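Local coordinates for protein RE68036p (Drosophila melanogaster, PDB 1SQH) that is of unknown function but belongs to the acetyltransferase clan and may act as a glycine N-acyltransferase, at residues R150-C164 with A261-A274. Sequence-based numbering, arbitrary orientation.
Sequences RQCFGMVLSHEDAFC and ARGEEITLTAWIVA
His159 reaches across from the first turn of helix 159-163 to Ala261 in helix 248-263 and the loop that follows, and more of its surface is buried here than of any other residue in the two segments. Its NE2 donates to Ala261 O at 2.6 Å, in the carbonyl plane and on a lone pair, though that oxygen sits 28° out of the imidazole plane; a weak second bond runs from NE2 to Glu264 O. Glu265 CG lies over the ring centre, 4.1 Å above the plane, while Ile266 O meets the ring edge. With CG anti to the backbone N (chi1 180°), the ring is carried into this loop, and ND1 meets a water. Cut back to an alanine here, the side chain would lose NE2, and the carbonyls of Ala261 and Glu264 would probably lack this donor, the loop being freer to shift.

One turn along the helix from His159, Phe163 meets Arg262, whose guanidinium lies flat over one ring face, planes 16° apart, while NE (2.8 Å) and NH2 both donate to Phe163 O, which lies in the guanidinium plane. Between these two sites, Ala162 CB presses on Ala261 CB at 3.5 Å.

At the far end Ala274 CB makes a CH-pi contact over one face of Phe153, and Gly154 CA makes another with the six-membered ring of Trp271. Selenomethionine Met155 packs its CE tightly on Ile272 CG1.

Six backbone hydrogen bonds join the strands, and Ala274 N adds a seventh to Gln151 O. Strand 268-273 thus borders the mixed sheet, antiparallel to strand 147-157, consistent with an acetyltransferase (GNAT-like) fold.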
ATOM      1  N   ARG A 150      -0.144  -9.557  11.336  1.00 28.90           N
ATOM      2  CA  ARG A 150       0.655 -10.354  10.411  1.00 29.45           C
ATOM      3  C   ARG A 150       1.890  -9.579   9.993  1.00 28.30           C
ATOM      4  O   ARG A 150       1.827  -8.376   9.747  1.00 29.49           O
ATOM      5  CB  ARG A 150      -0.153 -10.765   9.172  1.00 29.43           C
ATOM      6  CG  ARG A 150      -0.691  -9.620   8.338  1.00 32.84           C
ATOM      7  CD  ARG A 150      -1.638 -10.146   7.270  1.00 34.15           C
ATOM      8  NE  ARG A 150      -2.593  -9.128   6.837  1.00 37.56           N
ATOM      9  CZ  ARG A 150      -2.393  -8.292   5.825  1.00 35.97           C
ATOM     10  NH1 ARG A 150      -1.264  -8.351   5.126  1.00 36.14           N
ATOM     11  NH2 ARG A 150      -3.329  -7.406   5.512  1.00 31.95           N
ATOM     12  N   GLN A 151       3.015 -10.276   9.926  1.00 28.57           N
ATOM     13  CA  GLN A 151       4.276  -9.656   9.545  1.00 28.58           C
ATOM     14  C   GLN A 151       4.452  -9.588   8.031  1.00 27.71           C
ATOM     15  O   GLN A 151       4.217 -10.561   7.311  1.00 26.06           O
ATOM     16  CB  GLN A 151       5.436 -10.427  10.164  1.00 28.94           C
ATOM     17  CG  GLN A 151       5.364 -10.514  11.678  1.00 31.66           C
ATOM     18  CD  GLN A 151       6.646 -10.054  12.360  1.00 32.61           C
ATOM     19  OE1 GLN A 151       7.750 -10.516  12.030  1.00 35.85           O
ATOM     20  NE2 GLN A 151       6.506  -9.147  13.319  1.00 32.21           N
ATOM     21  N   CYS A 152       4.871  -8.422   7.557  1.00 27.10           N
ATOM     22  CA  CYS A 152       5.082  -8.220   6.136  1.00 24.99           C
ATOM     23  C   CYS A 152       6.498  -7.719   5.865  1.00 23.83           C
ATOM     24  O   CYS A 152       7.043  -6.924   6.635  1.00 21.89           O
ATOM     25  CB  CYS A 152       4.057  -7.219   5.601  1.00 24.77           C
ATOM     26  SG  CYS A 152       2.347  -7.734   5.896  1.00 27.53           S
ATOM     27  N   PHE A 153       7.106  -8.210   4.788  1.00 21.70           N
ATOM     28  CA  PHE A 153       8.446  -7.763   4.429  1.00 21.23           C
ATOM     29  C   PHE A 153       8.327  -6.647   3.399  1.00 20.45           C
ATOM     30  O   PHE A 153       7.558  -6.757   2.430  1.00 21.86           O
ATOM     31  CB  PHE A 153       9.294  -8.893   3.813  1.00 21.37           C
ATOM     32  CG  PHE A 153       9.619 -10.023   4.759  1.00 21.98           C
ATOM     33  CD1 PHE A 153       9.654  -9.822   6.140  1.00 22.63           C
ATOM     34  CD2 PHE A 153       9.921 -11.293   4.258  1.00 22.56           C
ATOM     35  CE1 PHE A 153       9.984 -10.870   7.009  1.00 21.69           C
ATOM     36  CE2 PHE A 153      10.253 -12.348   5.115  1.00 20.38           C
ATOM     37  CZ  PHE A 153      10.281 -12.129   6.495  1.00 21.99           C
ATOM     38  N   GLY A 154       9.069  -5.570   3.628  1.00 18.90           N
ATOM     39  CA  GLY A 154       9.090  -4.473   2.682  1.00 19.59           C
ATOM     40  C   GLY A 154      10.280  -4.729   1.758  1.00 19.84           C
ATOM     41  O   GLY A 154      11.429  -4.489   2.153  1.00 19.18           O
HETATM   42  N   MSE A 155      10.020  -5.227   0.548  1.00 20.03           N
HETATM   43  CA  MSE A 155      11.089  -5.517  -0.420  1.00 22.17           C
HETATM   44  C   MSE A 155      11.374  -4.276  -1.264  1.00 20.21           C
HETATM   45  O   MSE A 155      10.444  -3.603  -1.712  1.00 17.22           O
HETATM   46  CB  MSE A 155      10.695  -6.686  -1.330  1.00 25.26           C
HETATM   47  CG  MSE A 155      11.669  -7.876  -1.259  1.00 36.41           C
HETATM   48 SE   MSE A 155      11.513  -8.710   0.484  1.00 36.54          SE
HETATM   49  CE  MSE A 155       9.586  -8.535   0.589  1.00 41.51           C
ATOM     50  N   VAL A 156      12.661  -3.986  -1.482  1.00 19.36           N
ATOM     51  CA  VAL A 156      13.076  -2.788  -2.224  1.00 18.29           C
ATOM     52  C   VAL A 156      14.028  -3.020  -3.399  1.00 17.82           C
ATOM     53  O   VAL A 156      14.976  -3.809  -3.314  1.00 15.36           O
ATOM     54  CB  VAL A 156      13.739  -1.756  -1.264  1.00 18.95           C
ATOM     55  CG1 VAL A 156      14.157  -0.502  -2.023  1.00 17.84           C
ATOM     56  CG2 VAL A 156      12.777  -1.392  -0.146  1.00 16.93           C
ATOM     57  N   LEU A 157      13.763  -2.310  -4.491  1.00 16.72           N
ATOM     58  CA  LEU A 157      14.586  -2.390  -5.696  1.00 18.32           C
ATOM     59  C   LEU A 157      14.796  -0.959  -6.178  1.00 19.09           C
ATOM     60  O   LEU A 157      13.824  -0.220  -6.379  1.00 17.37           O
ATOM     61  CB  LEU A 157      13.878  -3.206  -6.776  1.00 16.59           C
ATOM     62  CG  LEU A 157      14.616  -3.369  -8.110  1.00 17.38           C
ATOM     63  CD1 LEU A 157      15.792  -4.340  -7.971  1.00 13.57           C
ATOM     64  CD2 LEU A 157      13.612  -3.891  -9.138  1.00 16.62           C
ATOM     65  N   SER A 158      16.058  -0.565  -6.350  1.00 18.65           N
ATOM     66  CA  SER A 158      16.357   0.796  -6.784  1.00 18.10           C
ATOM     67  C   SER A 158      15.704   1.119  -8.124  1.00 16.84           C
ATOM     68  O   SER A 158      15.360   0.231  -8.904  1.00 15.86           O
ATOM     69  CB  SER A 158      17.872   1.014  -6.873  1.00 16.38           C
ATOM     70  OG  SER A 158      18.432   0.316  -7.976  1.00 17.22           O
ATOM     71  N   HIS A 159      15.515   2.402  -8.381  1.00 17.72           N
ATOM     72  CA  HIS A 159      14.907   2.813  -9.626  1.00 19.49           C
ATOM     73  C   HIS A 159      15.833   2.426 -10.783  1.00 20.08           C
ATOM     74  O   HIS A 159      15.381   1.839 -11.773  1.00 20.69           O
ATOM     75  CB  HIS A 159      14.635   4.323  -9.610  1.00 19.46           C
ATOM     76  CG  HIS A 159      14.017   4.827 -10.871  1.00 20.34           C
ATOM     77  ND1 HIS A 159      14.754   5.416 -11.876  1.00 22.62           N
ATOM     78  CD2 HIS A 159      12.739   4.791 -11.313  1.00 18.48           C
ATOM     79  CE1 HIS A 159      13.955   5.722 -12.881  1.00 22.02           C
ATOM     80  NE2 HIS A 159      12.727   5.352 -12.564  1.00 22.56           N
ATOM     81  N   GLU A 160      17.125   2.735 -10.649  1.00 21.24           N
ATOM     82  CA  GLU A 160      18.104   2.402 -11.683  1.00 22.58           C
ATOM     83  C   GLU A 160      18.011   0.917 -12.035  1.00 23.17           C
ATOM     84  O   GLU A 160      17.969   0.542 -13.210  1.00 23.34           O
ATOM     85  CB  GLU A 160      19.536   2.695 -11.216  1.00 23.73           C
ATOM     86  CG  GLU A 160      19.773   4.071 -10.641  1.00 30.07           C
ATOM     87  CD  GLU A 160      19.584   4.108  -9.128  1.00 31.62           C
ATOM     88  OE1 GLU A 160      18.455   3.831  -8.670  1.00 29.83           O
ATOM     89  OE2 GLU A 160      20.569   4.401  -8.406  1.00 33.51           O
ATOM     90  N   ASP A 161      17.984   0.064 -11.016  1.00 21.78           N
ATOM     91  CA  ASP A 161      17.894  -1.363 -11.279  1.00 23.16           C
ATOM     92  C   ASP A 161      16.594  -1.707 -11.974  1.00 22.02           C
ATOM     93  O   ASP A 161      16.594  -2.462 -12.943  1.00 22.87           O
ATOM     94  CB  ASP A 161      18.028  -2.172  -9.989  1.00 23.57           C
ATOM     95  CG  ASP A 161      19.464  -2.251  -9.511  1.00 28.62           C
ATOM     96  OD1 ASP A 161      20.379  -2.098 -10.362  1.00 28.50           O
ATOM     97  OD2 ASP A 161      19.678  -2.480  -8.298  1.00 29.50           O
ATOM     98  N   ALA A 162      15.489  -1.150 -11.486  1.00 20.44           N
ATOM     99  CA  ALA A 162      14.191  -1.406 -12.089  1.00 20.37           C
ATOM    100  C   ALA A 162      14.164  -0.884 -13.528  1.00 20.24           C
ATOM    101  O   ALA A 162      13.647  -1.544 -14.431  1.00 18.96           O
ATOM    102  CB  ALA A 162      13.088  -0.738 -11.268  1.00 20.78           C
ATOM    103  N   PHE A 163      14.742   0.293 -13.734  1.00 21.94           N
ATOM    104  CA  PHE A 163      14.778   0.920 -15.059  1.00 23.61           C
ATOM    105  C   PHE A 163      15.495   0.074 -16.104  1.00 24.04           C
ATOM    106  O   PHE A 163      15.032  -0.038 -17.241  1.00 22.30           O
ATOM    107  CB  PHE A 163      15.456   2.293 -14.967  1.00 23.96           C
ATOM    108  CG  PHE A 163      15.394   3.094 -16.245  1.00 25.34           C
ATOM    109  CD1 PHE A 163      16.256   2.822 -17.304  1.00 25.53           C
ATOM    110  CD2 PHE A 163      14.461   4.121 -16.390  1.00 25.90           C
ATOM    111  CE1 PHE A 163      16.190   3.564 -18.486  1.00 27.42           C
ATOM    112  CE2 PHE A 163      14.389   4.866 -17.568  1.00 26.42           C
ATOM    113  CZ  PHE A 163      15.253   4.589 -18.617  1.00 27.62           C
ATOM    114  N   CYS A 164      16.624  -0.512 -15.708  1.00 25.42           N
ATOM    115  CA  CYS A 164      17.434  -1.326 -16.609  1.00 28.70           C
ATOM    116  C   CYS A 164      17.214  -2.820 -16.421  1.00 29.97           C
ATOM    117  O   CYS A 164      18.018  -3.624 -16.886  1.00 30.90           O
ATOM    118  CB  CYS A 164      18.921  -1.014 -16.403  1.00 29.15           C
ATOM    119  SG  CYS A 164      19.346   0.758 -16.357  1.00 31.61           S
ATOM    120  N   ALA A 261       9.140   1.898 -13.391  1.00 19.00           N
ATOM    121  CA  ALA A 261      10.380   2.671 -13.352  1.00 19.71           C
ATOM    122  C   ALA A 261      10.602   3.541 -14.582  1.00 19.56           C
ATOM    123  O   ALA A 261      11.211   4.605 -14.495  1.00 18.58           O
ATOM    124  CB  ALA A 261      11.575   1.734 -13.157  1.00 19.85           C
ATOM    125  N   ARG A 262      10.099   3.109 -15.728  1.00 20.26           N
ATOM    126  CA  ARG A 262      10.311   3.905 -16.923  1.00 22.56           C
ATOM    127  C   ARG A 262       9.218   4.942 -17.134  1.00 23.82           C
ATOM    128  O   ARG A 262       9.335   5.811 -17.990  1.00 23.73           O
ATOM    129  CB  ARG A 262      10.436   2.994 -18.141  1.00 22.71           C
ATOM    130  CG  ARG A 262      11.606   2.046 -18.024  1.00 24.46           C
ATOM    131  CD  ARG A 262      12.215   1.788 -19.374  1.00 27.14           C
ATOM    132  NE  ARG A 262      13.418   0.962 -19.298  1.00 28.23           N
ATOM    133  CZ  ARG A 262      14.184   0.684 -20.350  1.00 27.66           C
ATOM    134  NH1 ARG A 262      13.867   1.168 -21.547  1.00 26.53           N
ATOM    135  NH2 ARG A 262      15.260  -0.074 -20.208  1.00 25.46           N
ATOM    136  N   GLY A 263       8.161   4.849 -16.337  1.00 22.80           N
ATOM    137  CA  GLY A 263       7.073   5.797 -16.454  1.00 20.89           C
ATOM    138  C   GLY A 263       7.157   6.843 -15.362  1.00 22.43           C
ATOM    139  O   GLY A 263       6.558   7.908 -15.466  1.00 21.92           O
ATOM    140  N   GLU A 264       7.894   6.547 -14.297  1.00 21.09           N
ATOM    141  CA  GLU A 264       8.022   7.511 -13.218  1.00 23.04           C
ATOM    142  C   GLU A 264       9.275   7.207 -12.425  1.00 25.10           C
ATOM    143  O   GLU A 264       9.779   6.072 -12.432  1.00 26.22           O
ATOM    144  CB  GLU A 264       6.775   7.484 -12.308  1.00 21.63           C
ATOM    145  CG  GLU A 264       6.664   6.261 -11.383  1.00 22.54           C
ATOM    146  CD  GLU A 264       5.270   6.097 -10.767  1.00 22.25           C
ATOM    147  OE1 GLU A 264       4.479   5.266 -11.269  1.00 19.55           O
ATOM    148  OE2 GLU A 264       4.965   6.805  -9.783  1.00 22.29           O
ATOM    149  N   GLU A 265       9.791   8.221 -11.744  1.00 25.91           N
ATOM    150  CA  GLU A 265      10.990   8.029 -10.963  1.00 26.98           C
ATOM    151  C   GLU A 265      10.747   7.743  -9.486  1.00 24.37           C
ATOM    152  O   GLU A 265      10.542   8.652  -8.697  1.00 25.08           O
ATOM    153  CB  GLU A 265      11.919   9.235 -11.081  1.00 30.01           C
ATOM    154  CG  GLU A 265      13.264   8.994 -10.391  1.00 35.16           C
ATOM    155  CD  GLU A 265      14.189  10.200 -10.424  1.00 39.72           C
ATOM    156  OE1 GLU A 265      13.871  11.216  -9.765  1.00 40.76           O
ATOM    157  OE2 GLU A 265      15.238  10.130 -11.108  1.00 41.01           O
ATOM    158  N   ILE A 266      10.746   6.468  -9.127  1.00 22.28           N
ATOM    159  CA  ILE A 266      10.614   6.070  -7.736  1.00 20.98           C
ATOM    160  C   ILE A 266      11.220   4.701  -7.535  1.00 20.51           C
ATOM    161  O   ILE A 266      11.452   3.952  -8.482  1.00 19.49           O
ATOM    162  CB  ILE A 266       9.150   6.016  -7.223  1.00 20.77           C
ATOM    163  CG1 ILE A 266       8.213   5.585  -8.340  1.00 21.39           C
ATOM    164  CG2 ILE A 266       8.775   7.330  -6.573  1.00 24.33           C
ATOM    165  CD1 ILE A 266       8.346   4.141  -8.720  1.00 18.36           C
ATOM    166  N   THR A 267      11.499   4.399  -6.278  1.00 20.56           N
ATOM    167  CA  THR A 267      12.048   3.114  -5.898  1.00 20.09           C
ATOM    168  C   THR A 267      10.913   2.111  -6.065  1.00 19.16           C
ATOM    169  O   THR A 267       9.771   2.404  -5.707  1.00 20.86           O
ATOM    170  CB  THR A 267      12.432   3.134  -4.425  1.00 18.90           C
ATOM    171  OG1 THR A 267      13.136   4.348  -4.150  1.00 16.28           O
ATOM    172  CG2 THR A 267      13.286   1.932  -4.072  1.00 19.00           C
ATOM    173  N   LEU A 268      11.201   0.947  -6.624  1.00 17.93           N
ATOM    174  CA  LEU A 268      10.165  -0.057  -6.742  1.00 17.74           C
ATOM    175  C   LEU A 268      10.158  -0.810  -5.410  1.00 19.36           C
ATOM    176  O   LEU A 268      11.213  -1.003  -4.800  1.00 18.64           O
ATOM    177  CB  LEU A 268      10.482  -1.022  -7.883  1.00 14.97           C
ATOM    178  CG  LEU A 268       9.890  -0.693  -9.252  1.00 17.05           C
ATOM    179  CD1 LEU A 268       8.379  -0.849  -9.162  1.00 15.65           C
ATOM    180  CD2 LEU A 268      10.276   0.727  -9.701  1.00 15.22           C
ATOM    181  N   THR A 269       8.982  -1.225  -4.946  1.00 19.11           N
ATOM    182  CA  THR A 269       8.915  -1.973  -3.692  1.00 20.55           C
ATOM    183  C   THR A 269       7.739  -2.915  -3.754  1.00 20.78           C
ATOM    184  O   THR A 269       6.963  -2.886  -4.710  1.00 21.68           O
ATOM    185  CB  THR A 269       8.701  -1.061  -2.462  1.00 19.63           C
ATOM    186  OG1 THR A 269       7.423  -0.423  -2.567  1.00 21.74           O
ATOM    187  CG2 THR A 269       9.792   0.003  -2.362  1.00 19.81           C
ATOM    188  N   ALA A 270       7.610  -3.754  -2.734  1.00 21.09           N
ATOM    189  CA  ALA A 270       6.495  -4.689  -2.653  1.00 19.94           C
ATOM    190  C   ALA A 270       6.335  -5.138  -1.215  1.00 22.01           C
ATOM    191  O   ALA A 270       7.322  -5.365  -0.504  1.00 21.93           O
ATOM    192  CB  ALA A 270       6.738  -5.895  -3.548  1.00 18.51           C
ATOM    193  N   TRP A 271       5.082  -5.241  -0.788  1.00 21.09           N
ATOM    194  CA  TRP A 271       4.755  -5.696   0.551  1.00 21.21           C
ATOM    195  C   TRP A 271       4.268  -7.137   0.443  1.00 21.32           C
ATOM    196  O   TRP A 271       3.273  -7.405  -0.220  1.00 21.89           O
ATOM    197  CB  TRP A 271       3.645  -4.833   1.144  1.00 20.00           C
ATOM    198  CG  TRP A 271       4.126  -3.553   1.760  1.00 19.95           C
ATOM    199  CD1 TRP A 271       3.800  -2.282   1.376  1.00 20.44           C
ATOM    200  CD2 TRP A 271       4.959  -3.424   2.916  1.00 18.60           C
ATOM    201  NE1 TRP A 271       4.372  -1.365   2.231  1.00 20.63           N
ATOM    202  CE2 TRP A 271       5.090  -2.042   3.186  1.00 20.51           C
ATOM    203  CE3 TRP A 271       5.604  -4.345   3.756  1.00 18.25           C
ATOM    204  CZ2 TRP A 271       5.844  -1.558   4.266  1.00 20.09           C
ATOM    205  CZ3 TRP A 271       6.350  -3.865   4.825  1.00 20.19           C
ATOM    206  CH2 TRP A 271       6.462  -2.481   5.071  1.00 19.56           C
ATOM    207  N   ILE A 272       4.966  -8.068   1.082  1.00 22.70           N
ATOM    208  CA  ILE A 272       4.551  -9.466   1.029  1.00 22.24           C
ATOM    209  C   ILE A 272       4.515 -10.070   2.423  1.00 23.77           C
ATOM    210  O   ILE A 272       5.297  -9.686   3.299  1.00 23.85           O
ATOM    211  CB  ILE A 272       5.505 -10.337   0.154  1.00 21.72           C
ATOM    212  CG1 ILE A 272       6.884 -10.418   0.796  1.00 21.05           C
ATOM    213  CG2 ILE A 272       5.592  -9.773  -1.256  1.00 19.84           C
ATOM    214  CD1 ILE A 272       7.805 -11.477   0.171  1.00 22.98           C
ATOM    215  N   VAL A 273       3.598 -11.015   2.618  1.00 24.99           N
ATOM    216  CA  VAL A 273       3.462 -11.711   3.891  1.00 26.42           C
ATOM    217  C   VAL A 273       4.763 -12.464   4.124  1.00 25.20           C
ATOM    218  O   VAL A 273       5.304 -13.062   3.202  1.00 24.82           O
ATOM    219  CB  VAL A 273       2.278 -12.691   3.851  1.00 27.29           C
ATOM    220  CG1 VAL A 273       2.270 -13.547   5.100  1.00 32.22           C
ATOM    221  CG2 VAL A 273       0.984 -11.908   3.753  1.00 28.11           C
ATOM    222  N   ALA A 274       5.261 -12.432   5.355  1.00 25.32           N
ATOM    223  CA  ALA A 274       6.534 -13.068   5.686  1.00 27.46           C
ATOM    224  C   ALA A 274       6.631 -14.542   5.321  1.00 27.56           C
ATOM    225  O   ALA A 274       7.724 -15.061   5.109  1.00 27.67           O
ATOM    226  CB  ALA A 274       6.846 -12.875   7.179  1.00 27.76           C
TER
HETATM  227  O   HOH W   1      15.271   4.025  -5.919  1.00 18.42           O
HETATM  228  O   HOH W   2      16.963   7.119 -11.210  1.00 38.33           O